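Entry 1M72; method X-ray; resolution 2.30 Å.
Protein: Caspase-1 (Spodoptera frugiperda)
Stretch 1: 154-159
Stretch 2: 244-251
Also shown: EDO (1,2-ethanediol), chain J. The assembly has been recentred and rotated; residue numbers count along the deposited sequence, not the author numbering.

Stretch 1 154-159: RLDGGI
Stretch 2, residues 244-251: AMMHQQKQ

What holds the two backbones together? One direct hydrogen bond does: Lys 250 N donates to Asp 156 O at 2.8 Å, nearly straight at 167°. The two segments run in opposite directions here, with Asp 156 beside Lys 250 (CA to CA 5.3 Å) and Gly 157 beside Gln 249 (CA to CA 4.8 Å). Asp 156 (phi/psi -115/103) and Lys 250 (-116/172) are both extended. Two waters extend the pairing. The first accepts from Asp 156 N at 3.3 Å and donates to Lys 250 O at 2.8 Å; the second donates to Gly 157 O at 3.2 Å and to Gln 248 O at 3.0 Å. That second bridge links two carbonyl oxygens that cannot bond to each other, Gly 157 O and Gln 248 O lying 4.0 Å apart.

Where is the apolar part of the contact? It centres on Leu 155, extended at -118/149, whose CA-to-CB bond points toward the second stretch and whose side chain is m at chi1 and t at chi2. Its side chain meets two methionines of the 3-10 segment 244-246, a turn marked by the bond from His 247 N to Ala 244 O at 3.0 Å. Leu 155 CD1 lies 3.9 Å from Met 245 CE, and both Leu 155 CD1 and Leu 155 CD2 lie close to Met 246 SD, the nearer, CD2, at 3.9 Å. Leu 155 CD1 also makes a close carbon-to-oxygen contact with the backbone, 3.2 Å from Met 245 O. Met 246 starts away from the first stretch, but m at all three chi angles folds its end back. Met 245 starts sideways, with chi1 at 91°, then t and m, and its end also comes nearer.

How does Gln 249 fit against the first stretch? Its backbone is at -92/158, following Gln 248 at 60/39, and its side chain is m, m with chi3 at -63°. Gln 249 NE2 donates to His 247 O at 2.8 Å and 176°, an almost linear bond that ties the amide back to its own stretch. The amide oxygen then packs against the other chain segment: Gln 249 OE1 is 3.1 Å from Leu 155 CB and 3.6 Å from Gly 157 N. Asp 156 O is 3.5 Å from Gln 249 OE1, but both are acceptors, so no hydrogen bond joins them.

What shapes the turn at Asp 156 to Gly 158? Asp 156, t at chi1 with chi2 at -40°, receives Gly 158 N on OD1 at 2.9 Å and 142°, so its side chain braces the backbone two residues on. Its OD2 accepts a weak bond from O2 of the ethanediol at 2.9 Å. Gly 157 sits at -71/-5 and Gly 158 at 63/177, where positive phi favours glycine. Packing matters too: Gly 158 CA is 3.6 Å from Lys 250 CG, and an ideal CB on Gly 158 would fall only 2.4 Å from Lys 250 CG. Lys 250 points toward the first stretch at its CA-to-CB bond, then leads away through m, m, m, t.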

# COMPACT_ATOMS: atom_id res chain seq x y z
N ARG C 154 12.79 -14.30 -2.40
CA ARG C 154 12.58 -14.41 -3.83
C ARG C 154 13.40 -13.30 -4.55
O ARG C 154 13.77 -12.28 -3.94
CB ARG C 154 11.08 -14.34 -4.15
CG ARG C 154 10.29 -15.37 -3.35
CD ARG C 154 9.14 -15.96 -4.15
NE ARG C 154 8.53 -17.17 -3.53
CZ ARG C 154 9.18 -18.29 -3.15
NH1 ARG C 154 10.50 -18.42 -3.29
NH2 ARG C 154 8.48 -19.32 -2.65
N LEU C 155 13.73 -13.53 -5.82
CA LEU C 155 14.53 -12.58 -6.59
C LEU C 155 13.74 -12.08 -7.76
O LEU C 155 12.91 -12.80 -8.26
CB LEU C 155 15.82 -13.22 -7.13
CG LEU C 155 16.82 -13.68 -6.08
CD1 LEU C 155 17.71 -14.72 -6.68
CD2 LEU C 155 17.60 -12.49 -5.57
N ASP C 156 14.00 -10.84 -8.16
CA ASP C 156 13.30 -10.21 -9.29
C ASP C 156 14.36 -9.99 -10.38
O ASP C 156 15.19 -9.06 -10.30
CB ASP C 156 12.67 -8.88 -8.84
CG ASP C 156 11.78 -8.23 -9.92
OD1 ASP C 156 12.16 -8.26 -11.13
OD2 ASP C 156 10.70 -7.68 -9.56
N GLY C 157 14.34 -10.85 -11.40
CA GLY C 157 15.33 -10.76 -12.46
C GLY C 157 15.15 -9.57 -13.38
O GLY C 157 15.97 -9.33 -14.27
N GLY C 158 14.07 -8.82 -13.17
CA GLY C 158 13.79 -7.65 -14.00
C GLY C 158 13.55 -8.00 -15.47
O GLY C 158 13.64 -9.15 -15.88
N ILE C 159 13.22 -6.99 -16.27
CA ILE C 159 13.02 -7.20 -17.69
C ILE C 159 13.52 -5.95 -18.39
O ILE C 159 13.41 -4.85 -17.83
CB ILE C 159 11.53 -7.39 -18.06
CG1 ILE C 159 11.39 -7.59 -19.58
CG2 ILE C 159 10.74 -6.15 -17.63
CD1 ILE C 159 9.97 -7.95 -20.09
N ALA C 244 25.82 -15.99 -9.71
CA ALA C 244 24.96 -15.69 -10.82
C ALA C 244 23.51 -15.49 -10.44
O ALA C 244 22.89 -14.56 -10.92
CB ALA C 244 25.07 -16.78 -11.89
N MET C 245 22.96 -16.34 -9.59
CA MET C 245 21.56 -16.18 -9.27
C MET C 245 21.23 -14.83 -8.57
O MET C 245 20.11 -14.33 -8.72
CB MET C 245 21.04 -17.39 -8.45
CG MET C 245 21.14 -17.23 -6.94
SD MET C 245 20.34 -18.52 -5.86
CE MET C 245 18.62 -18.50 -6.40
N MET C 246 22.19 -14.27 -7.82
CA MET C 246 22.00 -12.99 -7.12
C MET C 246 22.43 -11.78 -7.99
O MET C 246 22.29 -10.63 -7.61
CB MET C 246 22.84 -12.95 -5.85
CG MET C 246 22.59 -14.09 -4.88
SD MET C 246 20.88 -14.13 -4.39
CE MET C 246 20.86 -12.71 -3.14
N HIS C 247 22.94 -12.08 -9.17
CA HIS C 247 23.45 -11.05 -10.03
C HIS C 247 22.46 -10.37 -10.98
O HIS C 247 21.63 -11.03 -11.57
CB HIS C 247 24.65 -11.64 -10.80
CG HIS C 247 25.46 -10.61 -11.51
ND1 HIS C 247 26.05 -9.54 -10.85
CD2 HIS C 247 25.76 -10.46 -12.82
CE1 HIS C 247 26.67 -8.79 -11.74
NE2 HIS C 247 26.51 -9.32 -12.94
N GLN C 248 22.59 -9.05 -11.12
CA GLN C 248 21.74 -8.23 -11.99
C GLN C 248 20.29 -8.32 -11.59
O GLN C 248 19.42 -8.36 -12.45
CB GLN C 248 21.88 -8.67 -13.45
CG GLN C 248 23.33 -8.63 -13.96
CD GLN C 248 23.43 -8.98 -15.43
OE1 GLN C 248 24.43 -9.51 -15.87
NE2 GLN C 248 22.38 -8.67 -16.20
N GLN C 249 20.03 -8.34 -10.29
CA GLN C 249 18.65 -8.42 -9.84
C GLN C 249 18.10 -7.01 -9.61
O GLN C 249 18.86 -6.04 -9.45
CB GLN C 249 18.56 -9.30 -8.59
CG GLN C 249 19.18 -10.69 -8.82
CD GLN C 249 18.37 -11.50 -9.81
OE1 GLN C 249 17.22 -11.81 -9.55
NE2 GLN C 249 18.97 -11.83 -10.96
N LYS C 250 16.77 -6.91 -9.63
CA LYS C 250 16.02 -5.66 -9.50
C LYS C 250 15.17 -5.67 -8.25
O LYS C 250 15.01 -6.71 -7.57
CB LYS C 250 15.11 -5.50 -10.70
CG LYS C 250 15.87 -5.54 -12.01
CD LYS C 250 16.74 -4.30 -12.17
CE LYS C 250 15.88 -3.12 -12.66
NZ LYS C 250 16.63 -1.86 -12.49
N GLN C 251 14.58 -4.52 -7.96
CA GLN C 251 13.78 -4.35 -6.76
C GLN C 251 12.86 -3.16 -6.87
O GLN C 251 13.23 -2.14 -7.47
CB GLN C 251 14.70 -4.12 -5.56
CG GLN C 251 14.01 -3.84 -4.24
CD GLN C 251 14.99 -3.58 -3.11
OE1 GLN C 251 16.07 -4.17 -3.06
NE2 GLN C 251 14.61 -2.69 -2.17
C1 EDO J . 11.62 -6.61 -5.37
O1 EDO J . 10.68 -5.93 -4.52
C2 EDO J . 11.07 -6.63 -6.76
O2 EDO J . 9.99 -7.52 -6.77
O HOH W 1 16.05 -9.02 -6.37
O HOH W 2 18.95 -10.53 -14.45